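Local coordinates for UPF0678 fatty acid-binding protein-like protein ERS007657_00996 (Mycobacterium tuberculosis, PDB 6R3W) that probably converts peroxynitrite to nitrate at a ferric heme b held in a cleft of its antiparallel beta-barrel, at residues D4-P7 with A8-A11; L71-C74 with R75-C78. All coordinates share one frame; numbering follows the deposited sequence.

In the fold
Contacts 1 and 2 illustrate how the N-terminal segment of a barrel protein can be packed against a hairpin end that lies far along the sequence. Residues 4-11 run from an irregular start into a 3-10 segment that begins at Pro7, ahead of strand 17-25, while 71-78 turn the chain from strand 63-73 into strand 78-85. Their centres are 10 Å apart, and Val73 joins them: its CG1 lies 3.6 Å from Ala8 O and its CG2 lies 3.6 Å from Leu9 CD2. The valine of contact 2 therefore packs on the 3-10 turn of contact 1 through both methyl branches. Both contacts lie on the same side of the chain's centre and away from the heme site.

Contact 1 of 2, residues D4-P7 with A8-A11; sequences DLAP and ALQA
The carbonyl oxygen Ala6 O is gripped twice, by the amide Leu9 N at 3.0 Å and by a water that donates to it, also at 3.0 Å. The bond from the leucine is moderately bent, with 149° at its hydrogen. One residue further on, Gln10 N donates to Pro7 O at 3.2 Å along a much straighter line (168°). Two successive bonds from residue i+3 back to residue i are the signature of a 3-10 helix, and Pro7, whose ring nitrogen has no hydrogen to give, stands in its first turn.

The same water ties a side chain to this opening turn, donating a second hydrogen to Gln10 OE1 at 2.9 Å. Gln10 reaches it by leaving its backbone with CG anti to N and then bending at chi2 (64°), which folds the amide back toward residues 4-7.

Leu5 supplies the apolar part. Its CD1 methyl meets the Leu9 side chain at two points, 3.9 Å from CD1 and 3.9 Å from CB, while its CD2 branch lies near Gln10 CA (4.2 Å).

Leu5 also touches Ser13, Leu16 and His43 in the loops around it. The 3-10 turn lies against the end of strand 63-73, and Ala11 rests on Tyr97 and Val99 of strand 89-100, so two strands of the barrel back the turn.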
loop_
_atom_site.group_PDB
_atom_site.type_symbol
_atom_site.label_atom_id
_atom_site.label_comp_id
_atom_site.label_asym_id
_atom_site.label_seq_id
_atom_site.Cartn_x
_atom_site.Cartn_y
_atom_site.Cartn_z
ATOM N N ASP A 4 -14.765 -13.321 -14.515
ATOM C CA ASP A 4 -14.181 -14.404 -13.699
ATOM C C ASP A 4 -12.863 -13.913 -13.095
ATOM O O ASP A 4 -12.143 -13.156 -13.761
ATOM C CB ASP A 4 -13.946 -15.669 -14.530
ATOM C CG ASP A 4 -15.207 -16.276 -15.124
ATOM O OD1 ASP A 4 -15.086 -17.308 -15.810
ATOM O OD2 ASP A 4 -16.286 -15.695 -14.925
ATOM N N LEU A 5 -12.533 -14.393 -11.910
ATOM C CA LEU A 5 -11.236 -14.107 -11.261
ATOM C C LEU A 5 -10.152 -14.917 -11.962
ATOM O O LEU A 5 -10.292 -16.146 -12.065
ATOM C CB LEU A 5 -11.299 -14.475 -9.779
ATOM C CG LEU A 5 -10.131 -13.960 -8.940
ATOM C CD1 LEU A 5 -10.123 -12.433 -8.896
ATOM C CD2 LEU A 5 -10.193 -14.525 -7.534
ATOM N N ALA A 6 -9.035 -14.278 -12.280
ATOM C CA ALA A 6 -7.882 -14.999 -12.847
ATOM C C ALA A 6 -7.381 -16.007 -11.814
ATOM O O ALA A 6 -7.290 -15.694 -10.626
ATOM C CB ALA A 6 -6.817 -14.031 -13.250
ATOM N N PRO A 7 -7.005 -17.229 -12.219
ATOM C CA PRO A 7 -6.462 -18.200 -11.266
ATOM C C PRO A 7 -5.348 -17.650 -10.373
ATOM O O PRO A 7 -5.301 -18.002 -9.207
ATOM C CB PRO A 7 -5.962 -19.311 -12.206
ATOM C CG PRO A 7 -6.995 -19.301 -13.315
ATOM C CD PRO A 7 -7.274 -17.822 -13.548
ATOM N N ALA A 8 -4.452 -16.848 -10.914
ATOM C CA ALA A 8 -3.285 -16.375 -10.143
ATOM C C ALA A 8 -3.750 -15.629 -8.895
ATOM O O ALA A 8 -2.945 -15.502 -7.975
ATOM C CB ALA A 8 -2.406 -15.516 -10.992
ATOM N N LEU A 9 -4.911 -14.972 -8.961
ATOM C CA LEU A 9 -5.377 -14.086 -7.853
ATOM C C LEU A 9 -6.103 -14.856 -6.737
ATOM O O LEU A 9 -6.562 -14.198 -5.803
ATOM C CB LEU A 9 -6.297 -13.017 -8.426
ATOM C CG LEU A 9 -5.663 -12.056 -9.414
ATOM C CD1 LEU A 9 -6.630 -10.969 -9.781
ATOM C CD2 LEU A 9 -4.394 -11.456 -8.875
ATOM N N GLN A 10 -6.314 -16.160 -6.861
ATOM C CA GLN A 10 -7.184 -16.912 -5.908
ATOM C C GLN A 10 -6.807 -16.586 -4.447
ATOM O O GLN A 10 -7.724 -16.328 -3.639
ATOM C CB GLN A 10 -7.086 -18.412 -6.206
ATOM C CG GLN A 10 -7.945 -19.296 -5.310
ATOM C CD GLN A 10 -9.432 -19.067 -5.448
ATOM O OE1 GLN A 10 -9.950 -18.689 -6.519
ATOM N NE2 GLN A 10 -10.162 -19.428 -4.402
ATOM N N ALA A 11 -5.545 -16.672 -4.097
ATOM C CA ALA A 11 -5.124 -16.482 -2.691
ATOM C C ALA A 11 -5.520 -15.082 -2.203
ATOM O O ALA A 11 -5.673 -14.902 -0.990
ATOM C CB ALA A 11 -3.638 -16.696 -2.550
HETATM O O HOH W 1 -8.878 -17.572 -8.940
#

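Contact 2 of 2, residues L71-C74 with R75-C78; sequences LRVC and RPGC
Cys74 and Cys78 are joined by a disulfide, and the route from Cys74 CB outward leads straight into the bridge. Cys74 CB stands 3.1 Å from Cys78 SG as a consequence of that link. At the tip, Cys74 SG is covalently bound to Cys78 SG at 2.0 Å. The torsion about the sulfur-sulfur bond is -87°, close to the relaxed value for a left-handed disulfide, whereas Cys74 chi1 (32°) departs from a staggered position. Cys78 instead holds its SG anti to its own backbone N, which sends the sulfur across to its partner.

The backbone closes the same ring beside the bridge. Cys74 N donates to Cys78 O at 2.9 Å, and that oxygen also receives a CA-H contact from Val73 CA. Arg75 N makes a weak bond to Val73 O, bending the chain at Cys74 in the manner of an inverse gamma turn. A type II beta turn follows, in which Cys78 N bonds to Arg75 O at 3.0 Å, with Pro76 and Gly77 at its two central positions.

Val73 lays one methyl over a face of this turn: its CG1 lies 3.4 Å from Arg75 O and 4.3 Å from Pro76 CD. On the strand, the guanidinium of Arg72 turns to Glu80 in a salt bridge, and Tyr97 OH is hydrogen-bonded to Gly77 N from strand 89-100.

The arrangement is a disulfide-clamped beta hairpin connecting antiparallel neighbours 63-73 and 78-85 in the up-and-down barrel of the nitrobindin family, a member of the calycin clan.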
loop_
_atom_site.group_PDB
_atom_site.type_symbol
_atom_site.label_atom_id
_atom_site.label_comp_id
_atom_site.label_asym_id
_atom_site.label_seq_id
_atom_site.Cartn_x
_atom_site.Cartn_y
_atom_site.Cartn_z
ATOM N N LEU A 71 -1.777 -4.288 -8.199
ATOM C CA LEU A 71 -1.073 -5.366 -7.491
ATOM C C LEU A 71 -1.074 -6.587 -8.405
ATOM O O LEU A 71 -2.111 -7.224 -8.559
ATOM C CB LEU A 71 -1.757 -5.622 -6.150
ATOM C CG LEU A 71 -1.061 -6.632 -5.233
ATOM C CD1 LEU A 71 0.370 -6.242 -4.922
ATOM C CD2 LEU A 71 -1.838 -6.804 -3.950
ATOM N N ARG A 72 0.057 -6.851 -9.028
ATOM C CA ARG A 72 0.246 -7.972 -9.968
ATOM C C ARG A 72 0.684 -9.201 -9.179
ATOM O O ARG A 72 1.532 -9.082 -8.279
ATOM C CB ARG A 72 1.331 -7.626 -10.993
ATOM C CG ARG A 72 0.943 -6.524 -11.956
ATOM C CD ARG A 72 2.120 -5.790 -12.588
ATOM N NE ARG A 72 3.178 -6.668 -13.065
ATOM C CZ ARG A 72 3.242 -7.241 -14.264
ATOM N NH1 ARG A 72 2.242 -7.129 -15.139
ATOM N NH2 ARG A 72 4.290 -7.977 -14.556
ATOM N N VAL A 73 0.220 -10.365 -9.589
ATOM C CA VAL A 73 0.796 -11.633 -9.104
ATOM C C VAL A 73 1.783 -12.140 -10.159
ATOM O O VAL A 73 1.375 -12.392 -11.296
ATOM C CB VAL A 73 -0.306 -12.645 -8.751
ATOM C CG1 VAL A 73 0.273 -14.025 -8.499
ATOM C CG2 VAL A 73 -1.096 -12.175 -7.550
ATOM N N CYS A 74 3.061 -12.216 -9.776
ATOM C CA CYS A 74 4.192 -12.615 -10.653
ATOM C C CYS A 74 4.424 -14.123 -10.462
ATOM O O CYS A 74 5.519 -14.534 -10.013
ATOM C CB CYS A 74 5.448 -11.734 -10.416
ATOM S SG CYS A 74 5.658 -11.121 -8.706
ATOM N N ARG A 75 3.394 -14.908 -10.788
ATOM C CA ARG A 75 3.185 -16.330 -10.403
ATOM C C ARG A 75 2.749 -16.380 -8.954
ATOM O O ARG A 75 3.221 -15.591 -8.121
ATOM C CB ARG A 75 4.417 -17.207 -10.630
ATOM C CG ARG A 75 4.905 -17.202 -12.068
ATOM C CD ARG A 75 6.143 -18.041 -12.304
ATOM N NE ARG A 75 6.600 -17.900 -13.690
ATOM C CZ ARG A 75 7.314 -18.806 -14.348
ATOM N NH1 ARG A 75 7.707 -19.909 -13.741
ATOM N NH2 ARG A 75 7.688 -18.570 -15.595
ATOM N N PRO A 76 1.817 -17.291 -8.607
ATOM C CA PRO A 76 1.348 -17.397 -7.234
ATOM C C PRO A 76 2.491 -17.347 -6.213
ATOM O O PRO A 76 3.492 -18.071 -6.353
ATOM C CB PRO A 76 0.624 -18.742 -7.250
ATOM C CG PRO A 76 0.014 -18.769 -8.639
ATOM C CD PRO A 76 1.078 -18.163 -9.525
ATOM N N GLY A 77 2.326 -16.487 -5.217
ATOM C CA GLY A 77 3.296 -16.316 -4.112
ATOM C C GLY A 77 4.140 -15.054 -4.262
ATOM O O GLY A 77 4.782 -14.650 -3.272
ATOM N N CYS A 78 4.166 -14.482 -5.451
ATOM C CA CYS A 78 4.994 -13.317 -5.842
ATOM C C CYS A 78 4.075 -12.137 -6.138
ATOM O O CYS A 78 3.052 -12.337 -6.832
ATOM C CB CYS A 78 5.812 -13.696 -7.073
ATOM S SG CYS A 78 6.903 -12.410 -7.732
#